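Local structure of dual function macrocyclase-peptidase POPB (Galerina marginata, 5N4B) at residues G520-G532 with K547-L561. The protein cleaves peptide bonds after prolyl residues and macrocyclises toxin precursors in amanitin biosynthesis, as a serine peptidase with a beta-propeller domain. The protein carries 1 engineered substitution. Residues are numbered along the deposited sequence; the frame is centred on the assembly and turned at random.
Sequences GAIFAVPSIRGGG and KVNTFDDFIAAAQFL
Pro526 meets Ala557, Ile528 meets Asp553 and Arg529 meets Thr550 where strand 522-526 and the loop after it run back along helix 548-561. The two axes come within 9.3 Å, and their N-to-C directions differ by 145°. The chain draws nearer to the helix past the strand, and a type II turn spans Ile528 to Gly531.

The polar half centres on Arg529 and Asp553. The guanidinium meets the carboxylate side-on, planes 15° apart. Their salt bridge has two hydrogen bonds, both on syn lone pairs of the carboxylate oxygens. Arg529 NE donates to Asp553 OD2 at 3.0 Å. Arg529 NH2 donates to Asp553 OD1 at 2.8 Å. Asp553 OD2 also takes Arg529 N on its anti lone pair, at 3.0 Å. Three bonds thus hold the carboxylate. Ser468 also bonds Asp553 OD1, and Asp470 pairs with Arg529 NH1. Asn549 covers one guanidinium face, CB over its centre and the amide nearly parallel to it, its ND2 bonded to Gly541 O. Thr550 OG1 donates to Arg529 O at 2.8 Å, from above the carbonyl plane.

The other side-chain packing is mainly apolar. Ile528 chi1 of 66° puts CG1 between the backbone N and the carbonyl carbon, which leaves CG2 beside the N, 3.6 Å from Asp553 CB. Ile528 CD1 reaches Thr550 CG2 and the Phe554 ring. Pro526 CG approaches Phe554 CD1 obliquely at 3.8 Å, and Pro526 CB touches Ala557 CB. Ala524 CB meets Leu561 CD1 at 3.9 Å.

This is strand-helix packing in the alpha/beta-hydrolase domain. Strand 522-526 lies between strands 473-481 and 492-495 of the central sheet. Tyr466 of strand 459-467 packs on Pro526, Ile528 and Ala557, while helix 579-590, which follows the engineered Ala578, packs on Ile528 and Phe554.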
loop_
_atom_site.group_PDB
_atom_site.type_symbol
_atom_site.label_atom_id
_atom_site.label_comp_id
_atom_site.label_asym_id
_atom_site.label_seq_id
_atom_site.Cartn_x
_atom_site.Cartn_y
_atom_site.Cartn_z
ATOM N N GLY A 520 -27.858 2.356 -4.823
ATOM C CA GLY A 520 -28.306 0.967 -4.772
ATOM C C GLY A 520 -27.343 0.065 -5.517
ATOM O O GLY A 520 -27.769 -0.920 -6.155
ATOM N N ALA A 521 -26.055 0.371 -5.473
ATOM C CA ALA A 521 -25.038 -0.368 -6.208
ATOM C C ALA A 521 -24.359 -1.328 -5.248
ATOM O O ALA A 521 -24.560 -1.268 -4.045
ATOM C CB ALA A 521 -24.002 0.601 -6.790
ATOM N N ILE A 522 -23.559 -2.244 -5.795
ATOM C CA ILE A 522 -22.802 -3.186 -4.977
ATOM C C ILE A 522 -21.307 -2.971 -5.242
ATOM O O ILE A 522 -20.912 -2.417 -6.279
ATOM C CB ILE A 522 -23.221 -4.635 -5.235
ATOM C CG1 ILE A 522 -22.774 -5.123 -6.610
ATOM C CG2 ILE A 522 -24.723 -4.823 -5.033
ATOM C CD1 ILE A 522 -23.091 -6.566 -6.896
ATOM N N PHE A 523 -20.469 -3.362 -4.262
ATOM C CA PHE A 523 -19.013 -3.307 -4.373
ATOM C C PHE A 523 -18.496 -4.736 -4.309
ATOM O O PHE A 523 -18.840 -5.489 -3.408
ATOM C CB PHE A 523 -18.447 -2.504 -3.211
ATOM C CG PHE A 523 -16.987 -2.240 -3.226
ATOM C CD1 PHE A 523 -16.413 -1.563 -4.279
ATOM C CD2 PHE A 523 -16.220 -2.594 -2.143
ATOM C CE1 PHE A 523 -15.057 -1.266 -4.291
ATOM C CE2 PHE A 523 -14.845 -2.320 -2.171
ATOM C CZ PHE A 523 -14.290 -1.677 -3.228
ATOM N N ALA A 524 -17.657 -5.105 -5.261
ATOM C CA ALA A 524 -17.186 -6.468 -5.420
ATOM C C ALA A 524 -15.671 -6.481 -5.391
ATOM O O ALA A 524 -15.028 -5.722 -6.117
ATOM C CB ALA A 524 -17.683 -7.053 -6.737
ATOM N N VAL A 525 -15.099 -7.402 -4.614
ATOM C CA VAL A 525 -13.641 -7.492 -4.434
ATOM C C VAL A 525 -13.206 -8.934 -4.603
ATOM O O VAL A 525 -13.194 -9.702 -3.625
ATOM C CB VAL A 525 -13.205 -6.965 -3.066
ATOM C CG1 VAL A 525 -11.694 -6.928 -2.959
ATOM C CG2 VAL A 525 -13.771 -5.560 -2.807
ATOM N N PRO A 526 -12.931 -9.375 -5.825
ATOM C CA PRO A 526 -12.517 -10.765 -6.053
ATOM C C PRO A 526 -11.072 -10.969 -5.644
ATOM O O PRO A 526 -10.181 -10.169 -5.951
ATOM C CB PRO A 526 -12.704 -10.953 -7.557
ATOM C CG PRO A 526 -12.526 -9.575 -8.126
ATOM C CD PRO A 526 -13.097 -8.642 -7.092
ATOM N N SER A 527 -10.811 -12.103 -4.991
ATOM C CA SER A 527 -9.483 -12.440 -4.503
ATOM C C SER A 527 -8.690 -13.154 -5.602
ATOM O O SER A 527 -8.285 -14.301 -5.464
ATOM C CB SER A 527 -9.585 -13.331 -3.270
ATOM O OG SER A 527 -10.458 -12.773 -2.279
ATOM N N ILE A 528 -8.379 -12.412 -6.656
ATOM C CA ILE A 528 -7.780 -13.005 -7.855
ATOM C C ILE A 528 -6.332 -13.440 -7.610
ATOM O O ILE A 528 -5.602 -12.889 -6.767
ATOM C CB ILE A 528 -7.895 -12.030 -9.026
ATOM C CG1 ILE A 528 -7.050 -10.784 -8.788
ATOM C CG2 ILE A 528 -9.351 -11.724 -9.283
ATOM C CD1 ILE A 528 -7.274 -9.699 -9.853
ATOM N N ARG A 529 -5.914 -14.429 -8.387
ATOM C CA ARG A 529 -4.545 -14.918 -8.337
ATOM C C ARG A 529 -3.567 -13.823 -8.718
ATOM O O ARG A 529 -3.918 -12.876 -9.431
ATOM C CB ARG A 529 -4.393 -16.144 -9.225
ATOM C CG ARG A 529 -4.994 -17.397 -8.614
ATOM C CD ARG A 529 -4.957 -18.563 -9.539
ATOM N NE ARG A 529 -5.882 -18.366 -10.630
ATOM C CZ ARG A 529 -6.081 -19.210 -11.622
ATOM N NH1 ARG A 529 -5.356 -20.323 -11.730
ATOM N NH2 ARG A 529 -6.981 -18.923 -12.528
ATOM N N GLY A 530 -2.349 -13.941 -8.204
ATOM C CA GLY A 530 -1.388 -12.882 -8.152
ATOM C C GLY A 530 -1.368 -12.150 -6.815
ATOM O O GLY A 530 -0.330 -11.647 -6.392
ATOM N N GLY A 531 -2.510 -12.095 -6.131
ATOM C CA GLY A 531 -2.510 -11.668 -4.751
ATOM C C GLY A 531 -1.925 -12.701 -3.815
ATOM O O GLY A 531 -1.551 -13.802 -4.222
ATOM N N GLY A 532 -1.881 -12.318 -2.549
ATOM C CA GLY A 532 -1.323 -13.129 -1.487
ATOM C C GLY A 532 -2.329 -13.792 -0.602
ATOM O O GLY A 532 -1.928 -14.367 0.417
ATOM N N LYS A 547 0.704 -14.823 -15.470
ATOM C CA LYS A 547 0.048 -13.544 -15.182
ATOM C C LYS A 547 -1.297 -13.430 -15.879
ATOM O O LYS A 547 -2.196 -12.747 -15.374
ATOM C CB LYS A 547 0.963 -12.378 -15.608
ATOM C CG LYS A 547 0.503 -11.022 -15.076
ATOM C CD LYS A 547 0.809 -10.912 -13.566
ATOM C CE LYS A 547 -0.251 -10.233 -12.787
ATOM N NZ LYS A 547 0.031 -10.416 -11.310
ATOM N N VAL A 548 -1.468 -14.077 -17.031
ATOM C CA VAL A 548 -2.763 -14.061 -17.714
ATOM C C VAL A 548 -3.878 -14.543 -16.788
ATOM O O VAL A 548 -5.022 -14.104 -16.924
ATOM C CB VAL A 548 -2.717 -14.860 -19.029
ATOM C CG1 VAL A 548 -2.485 -16.319 -18.751
ATOM C CG2 VAL A 548 -4.040 -14.713 -19.795
ATOM N N ASN A 549 -3.567 -15.406 -15.803
ATOM C CA ASN A 549 -4.620 -15.920 -14.939
ATOM C C ASN A 549 -5.251 -14.825 -14.095
ATOM O O ASN A 549 -6.443 -14.898 -13.794
ATOM C CB ASN A 549 -4.080 -16.983 -14.005
ATOM C CG ASN A 549 -3.679 -18.238 -14.695
ATOM O OD1 ASN A 549 -4.075 -18.543 -15.815
ATOM N ND2 ASN A 549 -2.873 -19.003 -13.995
ATOM N N THR A 550 -4.463 -13.817 -13.721
ATOM C CA THR A 550 -5.013 -12.675 -12.979
ATOM C C THR A 550 -6.138 -12.014 -13.753
ATOM O O THR A 550 -7.196 -11.680 -13.195
ATOM C CB THR A 550 -3.901 -11.687 -12.722
ATOM O OG1 THR A 550 -2.841 -12.320 -11.955
ATOM C CG2 THR A 550 -4.413 -10.509 -11.996
ATOM N N PHE A 551 -5.901 -11.793 -15.047
ATOM C CA PHE A 551 -6.883 -11.162 -15.920
ATOM C C PHE A 551 -8.097 -12.066 -16.129
ATOM O O PHE A 551 -9.238 -11.614 -16.039
ATOM C CB PHE A 551 -6.232 -10.786 -17.256
ATOM C CG PHE A 551 -5.224 -9.691 -17.125
ATOM C CD1 PHE A 551 -3.917 -9.964 -16.823
ATOM C CD2 PHE A 551 -5.592 -8.377 -17.239
ATOM C CE1 PHE A 551 -2.985 -8.955 -16.645
ATOM C CE2 PHE A 551 -4.687 -7.383 -17.054
ATOM C CZ PHE A 551 -3.398 -7.643 -16.807
ATOM N N ASP A 552 -7.861 -13.367 -16.377
ATOM C CA ASP A 552 -8.962 -14.303 -16.505
ATOM C C ASP A 552 -9.808 -14.330 -15.225
ATOM O O ASP A 552 -11.035 -14.382 -15.287
ATOM C CB ASP A 552 -8.408 -15.692 -16.843
ATOM C CG ASP A 552 -7.867 -15.799 -18.290
ATOM O OD1 ASP A 552 -8.299 -14.997 -19.151
ATOM O OD2 ASP A 552 -7.057 -16.716 -18.545
ATOM N N ASP A 553 -9.176 -14.303 -14.064
ATOM C CA ASP A 553 -9.920 -14.326 -12.805
ATOM C C ASP A 553 -10.782 -13.070 -12.677
ATOM O O ASP A 553 -11.925 -13.129 -12.247
ATOM C CB ASP A 553 -8.963 -14.420 -11.609
ATOM C CG ASP A 553 -8.264 -15.761 -11.473
ATOM O OD1 ASP A 553 -8.620 -16.699 -12.188
ATOM O OD2 ASP A 553 -7.357 -15.802 -10.614
ATOM N N PHE A 554 -10.233 -11.913 -13.045
ATOM C CA PHE A 554 -10.955 -10.654 -12.880
ATOM C C PHE A 554 -12.116 -10.550 -13.865
ATOM O O PHE A 554 -13.228 -10.130 -13.498
ATOM C CB PHE A 554 -9.986 -9.482 -13.048
ATOM C CG PHE A 554 -10.449 -8.179 -12.442
ATOM C CD1 PHE A 554 -10.658 -8.042 -11.092
ATOM C CD2 PHE A 554 -10.530 -7.054 -13.233
ATOM C CE1 PHE A 554 -11.029 -6.825 -10.535
ATOM C CE2 PHE A 554 -10.911 -5.837 -12.700
ATOM C CZ PHE A 554 -11.170 -5.725 -11.369
ATOM N N ILE A 555 -11.890 -10.967 -15.104
ATOM C CA ILE A 555 -12.960 -10.979 -16.086
ATOM C C ILE A 555 -14.066 -11.976 -15.712
ATOM O O ILE A 555 -15.266 -11.672 -15.784
ATOM C CB ILE A 555 -12.368 -11.242 -17.478
ATOM C CG1 ILE A 555 -11.525 -10.052 -17.916
ATOM C CG2 ILE A 555 -13.501 -11.546 -18.458
ATOM C CD1 ILE A 555 -10.591 -10.381 -19.079
ATOM N N ALA A 556 -13.676 -13.168 -15.248
ATOM C CA ALA A 556 -14.675 -14.138 -14.803
ATOM C C ALA A 556 -15.523 -13.615 -13.641
ATOM O O ALA A 556 -16.726 -13.935 -13.524
ATOM C CB ALA A 556 -14.016 -15.471 -14.471
ATOM N N ALA A 557 -14.933 -12.823 -12.746
ATOM C CA ALA A 557 -15.708 -12.266 -11.648
ATOM C C ALA A 557 -16.821 -11.369 -12.182
ATOM O O ALA A 557 -17.963 -11.434 -11.721
ATOM C CB ALA A 557 -14.779 -11.492 -10.717
ATOM N N ALA A 558 -16.504 -10.529 -13.157
ATOM C CA ALA A 558 -17.498 -9.608 -13.711
ATOM C C ALA A 558 -18.579 -10.370 -14.453
ATOM O O ALA A 558 -19.760 -10.021 -14.354
ATOM C CB ALA A 558 -16.801 -8.601 -14.633
ATOM N N GLN A 559 -18.193 -11.433 -15.154
ATOM C CA GLN A 559 -19.169 -12.250 -15.857
ATOM C C GLN A 559 -20.095 -12.939 -14.863
ATOM O O GLN A 559 -21.304 -13.024 -15.087
ATOM C CB GLN A 559 -18.427 -13.268 -16.745
ATOM C CG GLN A 559 -17.670 -12.579 -17.873
ATOM C CD GLN A 559 -16.796 -13.501 -18.668
ATOM O OE1 GLN A 559 -16.110 -14.380 -18.135
ATOM N NE2 GLN A 559 -16.779 -13.280 -19.967
ATOM N N PHE A 560 -19.539 -13.415 -13.745
ATOM C CA PHE A 560 -20.311 -14.079 -12.700
ATOM C C PHE A 560 -21.310 -13.142 -12.045
ATOM O O PHE A 560 -22.449 -13.529 -11.766
ATOM C CB PHE A 560 -19.322 -14.624 -11.657
ATOM C CG PHE A 560 -19.947 -15.133 -10.379
ATOM C CD1 PHE A 560 -20.384 -16.419 -10.277
ATOM C CD2 PHE A 560 -20.083 -14.320 -9.292
ATOM C CE1 PHE A 560 -20.937 -16.884 -9.079
ATOM C CE2 PHE A 560 -20.656 -14.795 -8.115
ATOM C CZ PHE A 560 -21.061 -16.073 -8.037
ATOM N N LEU A 561 -20.914 -11.888 -11.802
ATOM C CA LEU A 561 -21.837 -10.933 -11.175
ATOM C C LEU A 561 -23.091 -10.788 -12.009
ATOM O O LEU A 561 -24.185 -10.698 -11.468
ATOM C CB LEU A 561 -21.160 -9.577 -11.001
ATOM C CG LEU A 561 -20.046 -9.502 -9.971
ATOM C CD1 LEU A 561 -19.393 -8.150 -10.026
ATOM C CD2 LEU A 561 -20.551 -9.775 -8.596
#